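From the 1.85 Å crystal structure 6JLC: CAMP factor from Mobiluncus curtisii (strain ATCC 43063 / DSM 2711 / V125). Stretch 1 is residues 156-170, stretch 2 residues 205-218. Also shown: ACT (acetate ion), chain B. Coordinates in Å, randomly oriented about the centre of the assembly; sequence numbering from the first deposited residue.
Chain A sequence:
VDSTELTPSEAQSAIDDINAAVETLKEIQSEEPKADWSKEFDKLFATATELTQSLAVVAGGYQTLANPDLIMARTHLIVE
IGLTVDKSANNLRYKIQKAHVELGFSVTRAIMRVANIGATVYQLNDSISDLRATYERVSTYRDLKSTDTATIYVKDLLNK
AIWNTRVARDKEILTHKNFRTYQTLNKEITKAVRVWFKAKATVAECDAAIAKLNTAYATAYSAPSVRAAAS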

# COMPACT_ATOMS: atom_id res chain seq x y z
N ASP A 156 4.81 6.87 -7.37
CA ASP A 156 5.38 5.93 -6.41
C ASP A 156 6.19 4.84 -7.10
O ASP A 156 7.19 4.38 -6.54
N LEU A 157 5.79 4.42 -8.30
CA LEU A 157 6.61 3.46 -9.06
C LEU A 157 7.96 4.07 -9.43
O LEU A 157 9.00 3.40 -9.37
N LEU A 158 7.99 5.34 -9.77
CA LEU A 158 9.22 6.03 -10.09
C LEU A 158 10.08 6.16 -8.83
O LEU A 158 11.25 5.94 -8.84
N ASN A 159 9.44 6.48 -7.73
CA ASN A 159 10.15 6.60 -6.47
C ASN A 159 10.75 5.29 -6.07
O ASN A 159 11.83 5.24 -5.59
N LYS A 160 10.02 4.21 -6.28
CA LYS A 160 10.57 2.89 -5.99
C LYS A 160 11.81 2.60 -6.82
O LYS A 160 12.80 2.06 -6.31
N ALA A 161 11.78 2.96 -8.11
CA ALA A 161 12.95 2.76 -8.97
C ALA A 161 14.13 3.61 -8.50
O ALA A 161 15.27 3.16 -8.51
N ILE A 162 13.86 4.86 -8.07
CA ILE A 162 14.93 5.70 -7.55
C ILE A 162 15.57 5.04 -6.33
O ILE A 162 16.79 4.93 -6.23
N TRP A 163 14.74 4.61 -5.39
CA TRP A 163 15.28 4.02 -4.17
C TRP A 163 15.97 2.69 -4.47
O TRP A 163 17.06 2.43 -3.94
N ASN A 164 15.36 1.86 -5.32
CA ASN A 164 16.02 0.63 -5.74
C ASN A 164 17.39 0.91 -6.33
O ASN A 164 18.34 0.15 -6.10
N THR A 165 17.51 2.00 -7.11
CA THR A 165 18.79 2.29 -7.74
C THR A 165 19.80 2.78 -6.72
O THR A 165 20.99 2.43 -6.80
N ARG A 166 19.35 3.59 -5.76
CA ARG A 166 20.25 4.05 -4.70
C ARG A 166 20.77 2.87 -3.88
O ARG A 166 21.97 2.78 -3.60
N VAL A 167 19.87 1.97 -3.48
CA VAL A 167 20.28 0.81 -2.68
C VAL A 167 21.31 -0.02 -3.45
O VAL A 167 22.39 -0.34 -2.93
N ALA A 168 21.00 -0.36 -4.70
CA ALA A 168 21.92 -1.13 -5.52
C ALA A 168 23.22 -0.37 -5.80
O ALA A 168 24.29 -0.98 -5.91
N ARG A 169 23.15 0.96 -5.90
CA ARG A 169 24.37 1.72 -6.16
C ARG A 169 25.35 1.60 -5.01
O ARG A 169 26.56 1.45 -5.23
N ASP A 170 24.85 1.65 -3.77
CA ASP A 170 25.72 1.62 -2.60
C ASP A 170 26.30 0.23 -2.36
O ASP A 170 27.38 0.10 -1.77
N GLU A 205 6.53 10.70 -18.94
CA GLU A 205 7.79 11.21 -18.40
C GLU A 205 8.28 10.34 -17.24
O GLU A 205 9.48 10.13 -17.08
N CYS A 206 7.35 9.83 -16.43
CA CYS A 206 7.75 8.96 -15.32
C CYS A 206 8.26 7.62 -15.84
O CYS A 206 9.31 7.13 -15.40
N ASP A 207 7.53 7.01 -16.79
CA ASP A 207 7.98 5.75 -17.39
C ASP A 207 9.34 5.90 -18.06
O ASP A 207 10.19 5.01 -17.96
N ALA A 208 9.55 7.01 -18.77
CA ALA A 208 10.85 7.23 -19.41
C ALA A 208 11.96 7.38 -18.37
O ALA A 208 13.08 6.89 -18.58
N ALA A 209 11.68 8.08 -17.27
CA ALA A 209 12.69 8.22 -16.22
C ALA A 209 13.07 6.87 -15.62
O ALA A 209 14.25 6.60 -15.36
N ILE A 210 12.07 6.00 -15.40
CA ILE A 210 12.37 4.66 -14.90
C ILE A 210 13.26 3.92 -15.89
O ILE A 210 14.28 3.33 -15.52
N ALA A 211 12.90 3.95 -17.18
CA ALA A 211 13.69 3.21 -18.16
C ALA A 211 15.12 3.74 -18.25
O ALA A 211 16.07 2.95 -18.33
N LYS A 212 15.30 5.07 -18.21
CA LYS A 212 16.66 5.63 -18.28
C LYS A 212 17.48 5.24 -17.05
O LYS A 212 18.69 5.00 -17.14
N LEU A 213 16.82 5.18 -15.89
CA LEU A 213 17.50 4.81 -14.65
C LEU A 213 17.97 3.36 -14.70
O LEU A 213 19.10 3.05 -14.29
N ASN A 214 17.13 2.46 -15.21
CA ASN A 214 17.55 1.07 -15.33
C ASN A 214 18.72 0.92 -16.29
O ASN A 214 19.66 0.15 -16.03
N THR A 215 18.71 1.67 -17.40
CA THR A 215 19.83 1.63 -18.34
C THR A 215 21.09 2.21 -17.72
O THR A 215 22.19 1.68 -17.94
N ALA A 216 20.96 3.28 -16.94
CA ALA A 216 22.12 3.86 -16.27
C ALA A 216 22.72 2.90 -15.25
O ALA A 216 23.95 2.80 -15.14
N TYR A 217 21.87 2.19 -14.50
CA TYR A 217 22.43 1.25 -13.53
C TYR A 217 23.14 0.11 -14.23
O TYR A 217 24.23 -0.31 -13.81
N ALA A 218 22.54 -0.42 -15.30
CA ALA A 218 23.18 -1.48 -16.07
C ALA A 218 24.55 -1.04 -16.59
O ALA A 218 25.52 -1.81 -16.50

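The two stretches are helices that run side by side in nearly the same direction and pack through a largely apolar seam, with no hydrogen bond or salt bridge crossing between them. Their axes approach to 9.4 Å at an angle of 16°, and the contact buries 555 Å² in total. Such a shallow angle keeps the helices together over several turns, so that Leu158 lies beside Ile210 (CA to CA, 5.9 Å) at one end and Thr165 beside Tyr217 (CA to CA, 6.9 Å) two turns later.

At the first of these levels, Leu158 contributes the largest covered area of any residue in the contact. Its CA-CB bond points sideways, and with chi1 t and chi2 p the branched end reaches three residues of the second helix: Leu158 CD1 lies 3.7 Å from Ile210 CG1 and 4.0 Å from Ala209 CB, while Leu158 CD2 is 4.2 Å from Cys206 SG. Ile210 also leaves its backbone sideways, but its m, t rotamer brings the end of the chain nearer to the first helix. There Ile210 CD1 meets Leu157 CG at 3.9 Å, and Ile210 CG1 lies 4.0 Å from Ala161 CB. Leu157, t, p like Leu158, starts sideways and turns its end inward, covering the margin of this cluster.

One turn on, Leu213 points directly toward the first helix. Its rotamer, chi1 t and chi2 p, sets CD2 against the backbone as well as the side chains of its neighbours: Leu213 CD2 is 3.8 Å from Ile162 CA, 3.9 Å from Ile162 CG1 and 3.9 Å from Ala161 O. The small side chain of Ala161 points toward the second helix, and Ala161 CB lies 4.4 Å from Leu213 CD2. Thr165 also points inward, with chi1 m, and its OG1 comes within 3.4 Å of Leu213 CG. A hydroxyl in this apolar setting finds its polar partner within its own helix, where Thr165 OG1 donates a hydrogen bond to Ala161 O at 2.7 Å. That carbonyl, Ala161 O, also accepts the backbone bond from Thr165 N, at 2.9 Å.

Tyr217 fills the last part of the seam. Its CA-CB bond points toward the first helix, and chi1 t carries the ring along to Ala168, whose CB lies 3.6 Å from Tyr217 CE1; the approach to the ring is oblique. Tyr217 CB also stands 4.4 Å from Thr165 CG2.

The charged groups of the first helix lie off this seam. Arg169 starts sideways but its end leads away, forming a salt bridge with Asp170 (Arg169 NE to Asp170 OD1, 3.0 Å) in which the component hydrogen bonds are weak. Arg166 points away and binds the acetate through both oxygens, Arg166 NE to acetate O at 2.9 Å and Arg166 NH2 to acetate OXT at 2.8 Å. Arg169 NH1 donates to the same acetate O at 3.0 Å, so the ion, probably from the crystallisation liquor, links the two arginines without touching the second helix.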

# COMPACT_ATOMS: atom_id res chain seq x y z
CB ASP A 156 4.27 5.33 -5.54
CG ASP A 156 3.65 6.37 -4.58
OD1 ASP A 156 4.33 7.36 -4.24
OD2 ASP A 156 2.48 6.20 -4.16
CB LEU A 157 5.85 3.01 -10.31
CG LEU A 157 6.48 1.87 -11.12
CD1 LEU A 157 6.54 0.59 -10.30
CD2 LEU A 157 5.72 1.64 -12.43
CB LEU A 158 8.93 7.39 -10.66
CG LEU A 158 10.11 8.31 -10.86
CD1 LEU A 158 11.23 7.64 -11.61
CD2 LEU A 158 9.72 9.60 -11.49
CB ASN A 159 9.27 7.16 -5.37
CG ASN A 159 10.07 7.89 -4.32
OD1 ASN A 159 9.72 7.95 -3.17
ND2 ASN A 159 11.15 8.43 -4.73
CB LYS A 160 9.50 1.82 -6.23
CG LYS A 160 9.75 0.53 -5.45
CD LYS A 160 8.48 -0.31 -5.33
CE LYS A 160 7.45 0.35 -4.42
NZ LYS A 160 6.06 0.13 -4.89
CB ALA A 161 12.60 3.07 -10.43
CB ILE A 162 14.39 7.11 -7.21
CG1 ILE A 162 13.95 7.83 -8.49
CG2 ILE A 162 15.42 7.92 -6.40
CD1 ILE A 162 13.16 9.11 -8.22
CB TRP A 163 14.18 3.85 -3.13
CG TRP A 163 13.95 5.11 -2.40
CD1 TRP A 163 12.87 5.94 -2.51
CD2 TRP A 163 14.83 5.71 -1.45
NE1 TRP A 163 13.03 7.02 -1.68
CE2 TRP A 163 14.22 6.90 -1.01
CE3 TRP A 163 16.08 5.35 -0.91
CZ2 TRP A 163 14.82 7.74 -0.06
CZ3 TRP A 163 16.67 6.19 0.03
CH2 TRP A 163 16.04 7.37 0.44
CB ASN A 164 15.17 -0.12 -6.78
CG ASN A 164 14.02 -0.87 -6.16
OD1 ASN A 164 14.00 -1.14 -4.96
ND2 ASN A 164 13.04 -1.24 -6.99
CB THR A 165 18.61 3.32 -8.87
OG1 THR A 165 17.62 2.84 -9.79
CG2 THR A 165 19.91 3.56 -9.61
CB ARG A 166 19.51 5.03 -3.79
CG ARG A 166 19.25 6.38 -4.40
CD ARG A 166 18.26 7.14 -3.54
NE ARG A 166 18.23 8.55 -3.90
CZ ARG A 166 17.17 9.34 -3.72
NH1 ARG A 166 16.06 8.86 -3.17
NH2 ARG A 166 17.24 10.61 -4.08
CB VAL A 167 19.06 -0.03 -2.29
CG1 VAL A 167 19.50 -1.43 -1.87
CG2 VAL A 167 18.29 0.65 -1.17
CB ALA A 168 21.26 -1.53 -6.84
CB ARG A 169 24.02 3.19 -6.41
CG ARG A 169 25.22 4.13 -6.34
CD ARG A 169 24.80 5.52 -5.88
NE ARG A 169 24.10 5.50 -4.59
CZ ARG A 169 23.33 6.49 -4.15
NH1 ARG A 169 23.13 7.58 -4.88
NH2 ARG A 169 22.73 6.38 -2.97
CB ASP A 170 24.94 2.08 -1.37
CG ASP A 170 24.49 3.52 -1.48
OD1 ASP A 170 25.22 4.35 -2.06
OD2 ASP A 170 23.38 3.82 -0.96
CB GLU A 205 7.64 12.66 -17.94
CG GLU A 205 7.54 13.71 -19.05
CD GLU A 205 7.26 15.10 -18.50
OE1 GLU A 205 6.13 15.36 -18.05
OE2 GLU A 205 8.19 15.94 -18.50
CB CYS A 206 6.57 8.77 -14.36
SG CYS A 206 6.09 10.28 -13.49
CB ASP A 207 6.96 5.25 -18.42
CG ASP A 207 5.65 4.77 -17.80
OD1 ASP A 207 5.64 4.44 -16.59
OD2 ASP A 207 4.64 4.73 -18.53
CB ALA A 208 10.79 8.47 -20.30
CB ALA A 209 12.19 9.17 -15.13
CB ILE A 210 11.06 3.89 -14.63
CG1 ILE A 210 10.33 4.49 -13.42
CG2 ILE A 210 11.36 2.39 -14.44
CD1 ILE A 210 8.84 4.08 -13.35
CB ALA A 211 13.01 3.26 -19.53
CB LYS A 212 16.62 7.15 -18.39
CG LYS A 212 15.98 7.71 -19.65
CD LYS A 212 15.95 9.24 -19.59
CE LYS A 212 14.69 9.82 -20.23
NZ LYS A 212 13.90 10.65 -19.27
CB LEU A 213 16.55 5.04 -13.48
CG LEU A 213 17.07 5.32 -12.07
CD1 LEU A 213 18.24 6.30 -12.07
CD2 LEU A 213 15.90 5.83 -11.25
CB ASN A 214 16.36 0.21 -15.77
CG ASN A 214 15.28 0.14 -14.71
OD1 ASN A 214 15.56 0.26 -13.51
ND2 ASN A 214 14.03 -0.05 -15.13
CB THR A 215 19.45 2.39 -19.61
OG1 THR A 215 18.34 1.73 -20.23
CG2 THR A 215 20.64 2.42 -20.59
CB ALA A 216 21.74 5.19 -15.61
CB TYR A 217 21.36 0.70 -12.60
CG TYR A 217 21.96 -0.30 -11.64
CD1 TYR A 217 22.73 0.13 -10.56
CD2 TYR A 217 21.82 -1.67 -11.84
CE1 TYR A 217 23.31 -0.77 -9.69
CE2 TYR A 217 22.40 -2.58 -10.98
CZ TYR A 217 23.14 -2.13 -9.90
OH TYR A 217 23.72 -3.03 -9.03
CB ALA A 218 22.28 -1.90 -17.23
C ACT B . 20.70 10.63 -5.22
O ACT B . 20.82 9.50 -4.65
OXT ACT B . 19.75 11.45 -5.12
CH3 ACT B . 21.84 11.07 -6.19